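Long-range contact in GlcNAc-alpha-1,4-Gal-releasing endo-beta-galactosidase (Clostridium perfringens, PDB 1UPS), which probably hydrolyses O-glycosidic bonds as a family 16 endo-beta-galactosidase that releases GlcNAc-alpha-1,4-Gal, and binds a calcium ion: residues 390-396 against 409-414. Numbering follows the deposited sequence.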
# COMPACT_ATOMS: atom_id res chain seq x y z
N SER A 390 12.44 2.92 18.89
CA SER A 390 13.04 2.84 17.57
C SER A 390 14.57 2.66 17.70
O SER A 390 15.15 2.97 18.74
CB SER A 390 12.71 4.07 16.71
OG SER A 390 13.20 5.26 17.31
N ILE A 391 15.19 2.15 16.63
CA ILE A 391 16.64 1.99 16.57
C ILE A 391 17.28 3.33 16.24
O ILE A 391 16.90 3.98 15.27
CB ILE A 391 17.01 0.95 15.50
CG1 ILE A 391 16.30 -0.39 15.79
CG2 ILE A 391 18.53 0.79 15.47
CD1 ILE A 391 16.77 -1.56 14.89
N HIS A 392 18.24 3.76 17.05
CA HIS A 392 18.83 5.10 16.86
C HIS A 392 20.23 5.20 17.46
O HIS A 392 20.66 4.30 18.20
CB HIS A 392 17.93 6.20 17.47
CG HIS A 392 17.92 6.20 18.97
ND1 HIS A 392 18.91 6.79 19.73
CD2 HIS A 392 17.05 5.64 19.85
CE1 HIS A 392 18.64 6.61 21.01
NE2 HIS A 392 17.52 5.91 21.11
N THR A 393 20.94 6.28 17.13
CA THR A 393 22.23 6.58 17.79
C THR A 393 22.27 8.02 18.30
O THR A 393 23.25 8.74 18.10
CB THR A 393 23.49 6.29 16.88
OG1 THR A 393 23.47 7.14 15.72
CG2 THR A 393 23.47 4.87 16.32
N GLU A 394 21.20 8.45 18.96
CA GLU A 394 21.07 9.85 19.37
C GLU A 394 22.07 10.28 20.46
O GLU A 394 22.28 11.48 20.65
CB GLU A 394 19.61 10.18 19.77
CG GLU A 394 19.31 11.65 20.13
CD GLU A 394 19.67 12.68 19.06
OE1 GLU A 394 19.83 13.89 19.41
OE2 GLU A 394 19.77 12.33 17.86
N SER A 395 22.66 9.32 21.17
CA SER A 395 23.73 9.63 22.13
C SER A 395 25.13 9.56 21.49
O SER A 395 26.12 9.96 22.11
CB SER A 395 23.66 8.71 23.35
OG SER A 395 22.39 8.84 23.99
N TYR A 396 25.19 9.05 20.26
CA TYR A 396 26.46 8.95 19.51
C TYR A 396 27.57 8.30 20.33
O TYR A 396 28.69 8.84 20.44
CB TYR A 396 26.95 10.32 19.05
CG TYR A 396 25.99 11.18 18.26
CD1 TYR A 396 25.09 12.03 18.90
CD2 TYR A 396 26.02 11.18 16.86
CE1 TYR A 396 24.24 12.86 18.18
CE2 TYR A 396 25.17 12.00 16.12
CZ TYR A 396 24.29 12.84 16.79
OH TYR A 396 23.46 13.67 16.07
N TYR A 409 14.24 12.72 13.71
CA TYR A 409 15.64 12.68 14.15
C TYR A 409 16.48 11.82 13.21
O TYR A 409 16.24 10.62 13.07
CB TYR A 409 15.78 12.16 15.60
CG TYR A 409 15.61 13.26 16.64
CD1 TYR A 409 14.61 14.23 16.51
CD2 TYR A 409 16.47 13.34 17.74
CE1 TYR A 409 14.46 15.25 17.44
CE2 TYR A 409 16.33 14.37 18.69
CZ TYR A 409 15.33 15.32 18.53
OH TYR A 409 15.19 16.33 19.45
N TRP A 410 17.47 12.42 12.56
CA TRP A 410 18.27 11.69 11.57
C TRP A 410 19.11 10.55 12.18
O TRP A 410 19.45 9.60 11.48
CB TRP A 410 19.17 12.64 10.80
CG TRP A 410 18.49 13.57 9.82
CD1 TRP A 410 17.14 13.84 9.71
CD2 TRP A 410 19.14 14.36 8.83
NE1 TRP A 410 16.93 14.76 8.70
CE2 TRP A 410 18.14 15.09 8.14
CE3 TRP A 410 20.48 14.53 8.45
CZ2 TRP A 410 18.44 15.96 7.09
CZ3 TRP A 410 20.77 15.41 7.40
CH2 TRP A 410 19.76 16.11 6.74
N THR A 411 19.42 10.62 13.48
CA THR A 411 20.10 9.48 14.12
C THR A 411 19.20 8.25 14.20
O THR A 411 19.69 7.15 14.51
CB THR A 411 20.56 9.82 15.53
OG1 THR A 411 19.43 10.29 16.29
CG2 THR A 411 21.55 11.01 15.53
N SER A 412 17.90 8.41 13.96
CA SER A 412 16.99 7.26 13.94
C SER A 412 16.60 6.80 12.52
O SER A 412 15.72 5.93 12.35
CB SER A 412 15.71 7.54 14.76
OG SER A 412 14.80 8.39 14.06
N GLN A 413 17.24 7.39 11.51
CA GLN A 413 16.90 7.13 10.12
C GLN A 413 18.06 6.37 9.47
O GLN A 413 19.23 6.73 9.67
CB GLN A 413 16.64 8.45 9.38
CG GLN A 413 15.38 9.15 9.87
CD GLN A 413 15.02 10.39 9.05
OE1 GLN A 413 15.58 10.63 7.98
NE2 GLN A 413 14.08 11.18 9.57
N TRP A 414 17.70 5.32 8.72
CA TRP A 414 18.67 4.34 8.20
C TRP A 414 18.49 4.09 6.71
O TRP A 414 17.37 4.16 6.19
CB TRP A 414 18.50 3.01 8.94
CG TRP A 414 18.67 3.18 10.40
CD1 TRP A 414 17.69 3.42 11.32
CD2 TRP A 414 19.90 3.20 11.11
NE1 TRP A 414 18.23 3.54 12.57
CE2 TRP A 414 19.60 3.42 12.47
CE3 TRP A 414 21.24 3.01 10.74
CZ2 TRP A 414 20.58 3.47 13.47
CZ3 TRP A 414 22.22 3.06 11.72
CH2 TRP A 414 21.89 3.29 13.07
O HOH W 1 14.79 3.73 13.62
O HOH W 2 19.25 13.27 15.09
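His392 and Ser412 bring the backbones of 390-396 and 409-414 closest, their CA atoms 4.1 Å apart, and just beyond them Thr393 N donates to Thr411 O at 3.0 Å in a clearly bent bond. The same carbonyl also accepts from Asn296 ND2. Trp414 reaches strand 390-392 through its indole edge: NE1 gives an almost straight bond (173°) to Ile391 O, which lies in the ring plane, although the donor stands well above the carbonyl plane. Ile391 CG2 packs 3.9 Å from Trp414 CZ2, off the ring plane, the two side chains crossing at about a right angle, and Thr393 CG2 touches Trp414 CH2 at the ring edge. Water 1 donates to both Ile391 O and Ser412 O, so the strand carbonyl receives two donors.

The contact sits in the C-terminal domain, consistent with a ricin-type beta-trefoil and remote from the calcium site; here the 3-10 turn 410-412 leading into strand 414-419 meets a type I turn from Thr393 to Tyr396. The turn's second residue, Glu394, swings its CG anti to the backbone N (chi1 -176°) and the chain folds about its CB-CG bond, which carries the carboxylate back to Thr411. OG1 of Thr411 donates to the anti lone pair of Glu394 OE2 at 2.6 Å, and water 2 joins OE2 to Thr411 N. Tyr409 CD2 lies 3.5 Å from Glu394 CD, with ring and carboxylate planes 65° apart. Thr411 CG2 meets the phenol end of Tyr396, 3.3 Å from its OH. The backbone N of Glu394 donates to His392 ND1, lying in the imidazole plane, which helps set that ring's rotation.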